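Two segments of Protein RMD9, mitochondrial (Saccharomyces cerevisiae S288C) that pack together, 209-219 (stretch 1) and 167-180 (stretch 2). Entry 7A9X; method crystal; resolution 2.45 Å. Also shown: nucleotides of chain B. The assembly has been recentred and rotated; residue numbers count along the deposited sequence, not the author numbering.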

# COMPACT_ATOMS: atom_id res chain seq x y z
N PRO A 209 -11.07 -27.85 -6.66
CA PRO A 209 -9.62 -27.65 -6.88
C PRO A 209 -9.19 -26.19 -6.90
O PRO A 209 -8.11 -25.87 -6.39
CB PRO A 209 -9.38 -28.33 -8.23
CG PRO A 209 -10.42 -29.39 -8.30
CD PRO A 209 -11.64 -28.81 -7.63
N LYS A 210 -9.99 -25.29 -7.49
CA LYS A 210 -9.56 -23.90 -7.56
C LYS A 210 -9.58 -23.23 -6.19
O LYS A 210 -8.82 -22.29 -5.95
CB LYS A 210 -10.42 -23.12 -8.55
CG LYS A 210 -11.91 -23.07 -8.24
CD LYS A 210 -12.62 -22.21 -9.26
CE LYS A 210 -14.12 -22.33 -9.18
NZ LYS A 210 -14.78 -21.56 -10.27
N VAL A 211 -10.44 -23.70 -5.28
CA VAL A 211 -10.42 -23.20 -3.92
C VAL A 211 -9.23 -23.77 -3.16
O VAL A 211 -8.58 -23.07 -2.37
CB VAL A 211 -11.75 -23.50 -3.21
CG1 VAL A 211 -11.77 -22.88 -1.82
CG2 VAL A 211 -12.93 -23.01 -4.03
N VAL A 212 -8.92 -25.05 -3.38
CA VAL A 212 -7.74 -25.65 -2.77
C VAL A 212 -6.48 -24.94 -3.25
O VAL A 212 -5.55 -24.72 -2.47
CB VAL A 212 -7.69 -27.16 -3.07
CG1 VAL A 212 -6.44 -27.78 -2.45
CG2 VAL A 212 -8.94 -27.85 -2.57
N GLY A 213 -6.44 -24.57 -4.53
CA GLY A 213 -5.29 -23.86 -5.05
C GLY A 213 -5.02 -22.56 -4.32
O GLY A 213 -3.87 -22.24 -4.01
N PHE A 214 -6.07 -21.79 -4.04
CA PHE A 214 -5.88 -20.58 -3.24
C PHE A 214 -5.38 -20.91 -1.85
O PHE A 214 -4.61 -20.15 -1.27
CB PHE A 214 -7.18 -19.78 -3.13
CG PHE A 214 -7.12 -18.68 -2.11
CD1 PHE A 214 -6.63 -17.43 -2.45
CD2 PHE A 214 -7.51 -18.90 -0.80
CE1 PHE A 214 -6.55 -16.42 -1.51
CE2 PHE A 214 -7.43 -17.90 0.15
CZ PHE A 214 -6.95 -16.66 -0.21
N MET A 215 -5.83 -22.04 -1.29
CA MET A 215 -5.55 -22.34 0.11
C MET A 215 -4.14 -22.87 0.33
O MET A 215 -3.57 -22.66 1.41
CB MET A 215 -6.57 -23.34 0.64
CG MET A 215 -7.86 -22.69 1.09
SD MET A 215 -7.53 -21.54 2.45
CE MET A 215 -8.86 -20.38 2.25
N LEU A 216 -3.56 -23.54 -0.67
CA LEU A 216 -2.25 -24.16 -0.50
C LEU A 216 -1.18 -23.20 0.00
O LEU A 216 -0.47 -23.55 0.96
CB LEU A 216 -1.82 -24.84 -1.81
CG LEU A 216 -2.66 -26.03 -2.27
CD1 LEU A 216 -2.19 -26.52 -3.63
CD2 LEU A 216 -2.59 -27.15 -1.25
N PRO A 217 -1.00 -22.00 -0.57
CA PRO A 217 0.02 -21.09 -0.02
C PRO A 217 -0.22 -20.70 1.42
O PRO A 217 0.74 -20.50 2.17
CB PRO A 217 -0.04 -19.88 -0.96
CG PRO A 217 -0.60 -20.42 -2.23
CD PRO A 217 -1.59 -21.45 -1.80
N LEU A 218 -1.48 -20.57 1.84
CA LEU A 218 -1.77 -20.25 3.24
C LEU A 218 -1.48 -21.44 4.14
O LEU A 218 -1.01 -21.26 5.27
CB LEU A 218 -3.21 -19.79 3.39
CG LEU A 218 -3.64 -18.55 2.60
CD1 LEU A 218 -5.05 -18.14 3.00
CD2 LEU A 218 -2.66 -17.41 2.81
N LEU A 219 -1.77 -22.65 3.67
CA LEU A 219 -1.53 -23.84 4.48
C LEU A 219 -0.04 -24.11 4.64
O LEU A 219 0.42 -24.52 5.71
CB LEU A 219 -2.23 -25.05 3.87
CG LEU A 219 -3.76 -24.96 3.79
CD1 LEU A 219 -4.35 -26.26 3.26
CD2 LEU A 219 -4.34 -24.61 5.15
P A B 3 -11.84 -20.17 -14.23
OP1 A B 3 -10.43 -19.71 -14.36
OP2 A B 3 -12.25 -20.97 -13.05
O5' A B 3 -12.78 -18.89 -14.31
C5' A B 3 -12.64 -17.94 -15.35
C4' A B 3 -13.78 -16.96 -15.35
O4' A B 3 -15.02 -17.67 -15.60
C3' A B 3 -14.02 -16.23 -14.04
O3' A B 3 -13.17 -15.11 -13.88
C2' A B 3 -15.50 -15.87 -14.12
O2' A B 3 -15.69 -14.72 -14.93
C1' A B 3 -16.07 -17.08 -14.86
N9 A B 3 -16.62 -18.10 -13.95
C8 A B 3 -15.97 -19.16 -13.38
N7 A B 3 -16.73 -19.90 -12.60
C5 A B 3 -17.96 -19.27 -12.66
C6 A B 3 -19.20 -19.56 -12.06
N6 A B 3 -19.40 -20.59 -11.24
N1 A B 3 -20.24 -18.74 -12.33
C2 A B 3 -20.04 -17.70 -13.15
N3 A B 3 -18.93 -17.33 -13.78
C4 A B 3 -17.92 -18.16 -13.49
P A B 4 -12.78 -14.57 -12.42
OP1 A B 4 -13.42 -15.43 -11.40
OP2 A B 4 -13.03 -13.11 -12.41
O5' A B 4 -11.19 -14.75 -12.35
C5' A B 4 -10.59 -16.04 -12.42
C4' A B 4 -9.22 -15.97 -13.06
O4' A B 4 -9.36 -15.73 -14.48
C3' A B 4 -8.31 -14.84 -12.58
O3' A B 4 -7.66 -15.14 -11.36
C2' A B 4 -7.37 -14.66 -13.75
O2' A B 4 -6.37 -15.67 -13.76
C1' A B 4 -8.31 -14.89 -14.93
N9 A B 4 -8.90 -13.63 -15.40
C8 A B 4 -10.19 -13.19 -15.26
N7 A B 4 -10.41 -12.00 -15.77
C5 A B 4 -9.17 -11.63 -16.27
C6 A B 4 -8.74 -10.47 -16.94
N6 A B 4 -9.53 -9.43 -17.23
N1 A B 4 -7.44 -10.41 -17.32
C2 A B 4 -6.64 -11.45 -17.03
N3 A B 4 -6.93 -12.59 -16.41
C4 A B 4 -8.23 -12.62 -16.05
P C B 8 2.26 -1.03 -3.57
OP1 C B 8 3.07 0.19 -3.35
OP2 C B 8 2.81 -2.36 -3.19
O5' C B 8 0.86 -0.88 -2.82
C5' C B 8 0.21 0.38 -2.71
C4' C B 8 -0.48 0.52 -1.38
O4' C B 8 -1.64 -0.37 -1.34
C3' C B 8 0.38 0.16 -0.17
O3' C B 8 0.16 1.08 0.90
C2' C B 8 -0.12 -1.22 0.23
O2' C B 8 0.04 -1.54 1.60
C1' C B 8 -1.59 -1.15 -0.16
N1 C B 8 -2.17 -2.48 -0.44
C2 C B 8 -3.29 -2.90 0.28
O2 C B 8 -3.81 -2.14 1.12
N3 C B 8 -3.80 -4.13 0.04
C4 C B 8 -3.23 -4.93 -0.87
N4 C B 8 -3.78 -6.13 -1.07
C5 C B 8 -2.08 -4.52 -1.60
C6 C B 8 -1.59 -3.31 -1.35
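Stretch 2 (167-180) SGYGATHLLTSFKE

Stretch 2 is helical from Gly168 to Glu180 and runs nearly parallel to the helix of stretch 1, with 16° between their N-to-C directions and 9.0 Å between the axes at closest approach. Ser167 precedes it as N-cap, its OG accepting a weak bond from Tyr169 N (3.4 Å). The helix of stretch 1 is kinked at Pro217, whose N has no hydrogen to bond to the turn before. The backbones come close early, CA of Val211 lying 5.5 Å from CA of Thr172, and are wider later, with 9.2 Å between CA of Leu218 and CA of Lys179. No hydrogen bond crosses the interface; packing joins the helices. Val211 is a knob in a hole formed by Gly168, Ala171, Thr172 and Leu175: its CG2 is 3.6 Å from Gly168 O and from Thr172 CG2, its CG1 3.8 Å from Leu175 CD1. Lys210 CE approaches Gly168 C to 3.5 Å, and Lys210 NZ reaches Tyr169 CB at 3.5 Å. Phe214 follows one turn on, its CE2 3.5 Å from Leu175 CB and its ring edge meeting Lys179, CZ to CB 3.5 Å, while Thr176 N lies over one face. Met215 CE touches Leu175 CD1 at 3.5 Å, and Leu218 CD2 lies 3.5 Å from Lys179 NZ. Facing the RNA, His173 NE2 donates to A4 OP1 (2.7 Å).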

# COMPACT_ATOMS: atom_id res chain seq x y z
N SER A 167 -20.93 -20.84 -4.62
CA SER A 167 -20.24 -21.79 -5.47
C SER A 167 -18.74 -21.70 -5.24
O SER A 167 -18.25 -20.88 -4.45
CB SER A 167 -20.59 -21.55 -6.94
OG SER A 167 -20.01 -20.34 -7.40
N GLY A 168 -17.99 -22.55 -5.94
CA GLY A 168 -16.54 -22.48 -5.86
C GLY A 168 -15.98 -21.20 -6.46
O GLY A 168 -14.94 -20.71 -6.02
N TYR A 169 -16.67 -20.65 -7.46
CA TYR A 169 -16.29 -19.36 -8.01
C TYR A 169 -16.48 -18.24 -6.98
O TYR A 169 -15.59 -17.39 -6.81
CB TYR A 169 -17.09 -19.11 -9.29
CG TYR A 169 -17.37 -17.67 -9.66
CD1 TYR A 169 -16.41 -16.87 -10.27
CD2 TYR A 169 -18.63 -17.12 -9.45
CE1 TYR A 169 -16.68 -15.57 -10.63
CE2 TYR A 169 -18.91 -15.81 -9.81
CZ TYR A 169 -17.94 -15.04 -10.40
OH TYR A 169 -18.22 -13.74 -10.75
N GLY A 170 -17.60 -18.25 -6.27
CA GLY A 170 -17.81 -17.28 -5.21
C GLY A 170 -16.94 -17.52 -3.99
O GLY A 170 -16.56 -16.56 -3.30
N ALA A 171 -16.60 -18.78 -3.71
CA ALA A 171 -15.75 -19.08 -2.57
C ALA A 171 -14.35 -18.53 -2.76
O ALA A 171 -13.73 -18.05 -1.80
CB ALA A 171 -15.72 -20.59 -2.33
N THR A 172 -13.82 -18.59 -3.99
CA THR A 172 -12.47 -18.11 -4.24
C THR A 172 -12.39 -16.59 -4.10
O THR A 172 -11.42 -16.07 -3.54
CB THR A 172 -11.99 -18.53 -5.63
OG1 THR A 172 -12.94 -18.13 -6.61
CG2 THR A 172 -11.79 -20.04 -5.69
N HIS A 173 -13.38 -15.87 -4.62
CA HIS A 173 -13.35 -14.41 -4.49
C HIS A 173 -13.54 -13.98 -3.04
O HIS A 173 -13.00 -12.95 -2.63
CB HIS A 173 -14.42 -13.77 -5.38
CG HIS A 173 -14.08 -13.80 -6.84
ND1 HIS A 173 -13.18 -12.94 -7.42
CD2 HIS A 173 -14.54 -14.59 -7.84
CE1 HIS A 173 -13.09 -13.19 -8.71
NE2 HIS A 173 -13.91 -14.19 -9.00
N LEU A 174 -14.28 -14.76 -2.25
CA LEU A 174 -14.46 -14.42 -0.84
C LEU A 174 -13.14 -14.55 -0.08
O LEU A 174 -12.74 -13.63 0.64
CB LEU A 174 -15.53 -15.31 -0.21
CG LEU A 174 -15.92 -14.99 1.23
CD1 LEU A 174 -16.83 -13.77 1.28
CD2 LEU A 174 -16.58 -16.18 1.91
N LEU A 175 -12.47 -15.69 -0.23
CA LEU A 175 -11.21 -15.95 0.45
C LEU A 175 -10.07 -15.10 -0.10
O LEU A 175 -9.20 -14.68 0.67
CB LEU A 175 -10.86 -17.44 0.34
CG LEU A 175 -11.94 -18.36 0.92
CD1 LEU A 175 -11.77 -19.79 0.44
CD2 LEU A 175 -11.91 -18.28 2.44
N THR A 176 -10.04 -14.84 -1.41
CA THR A 176 -9.02 -13.96 -1.96
C THR A 176 -9.18 -12.55 -1.42
O THR A 176 -8.19 -11.87 -1.13
CB THR A 176 -9.08 -13.95 -3.49
OG1 THR A 176 -9.02 -15.29 -3.99
CG2 THR A 176 -7.90 -13.15 -4.04
N SER A 177 -10.43 -12.09 -1.27
CA SER A 177 -10.67 -10.76 -0.72
C SER A 177 -10.14 -10.66 0.70
O SER A 177 -9.42 -9.71 1.03
CB SER A 177 -12.17 -10.44 -0.76
OG SER A 177 -12.64 -10.40 -2.09
N PHE A 178 -10.47 -11.64 1.55
CA PHE A 178 -9.97 -11.62 2.92
C PHE A 178 -8.45 -11.73 2.97
O PHE A 178 -7.82 -11.19 3.88
CB PHE A 178 -10.62 -12.75 3.72
CG PHE A 178 -12.07 -12.52 4.02
CD1 PHE A 178 -12.52 -11.27 4.43
CD2 PHE A 178 -12.99 -13.54 3.89
CE1 PHE A 178 -13.86 -11.05 4.70
CE2 PHE A 178 -14.33 -13.33 4.16
CZ PHE A 178 -14.76 -12.08 4.57
N LYS A 179 -7.85 -12.41 1.99
CA LYS A 179 -6.39 -12.44 1.92
C LYS A 179 -5.84 -11.06 1.57
O LYS A 179 -4.88 -10.60 2.20
CB LYS A 179 -5.94 -13.48 0.89
CG LYS A 179 -4.43 -13.50 0.63
CD LYS A 179 -3.65 -13.85 1.89
CE LYS A 179 -2.16 -13.87 1.61
NZ LYS A 179 -1.80 -14.86 0.55
N GLU A 180 -6.44 -10.39 0.59
CA GLU A 180 -6.01 -9.04 0.24
C GLU A 180 -6.22 -8.05 1.37
O GLU A 180 -5.56 -7.00 1.39
CB GLU A 180 -6.74 -8.57 -1.02
CG GLU A 180 -6.41 -9.39 -2.25
CD GLU A 180 -7.24 -9.02 -3.46
OE1 GLU A 180 -7.91 -7.97 -3.42
OE2 GLU A 180 -7.22 -9.79 -4.44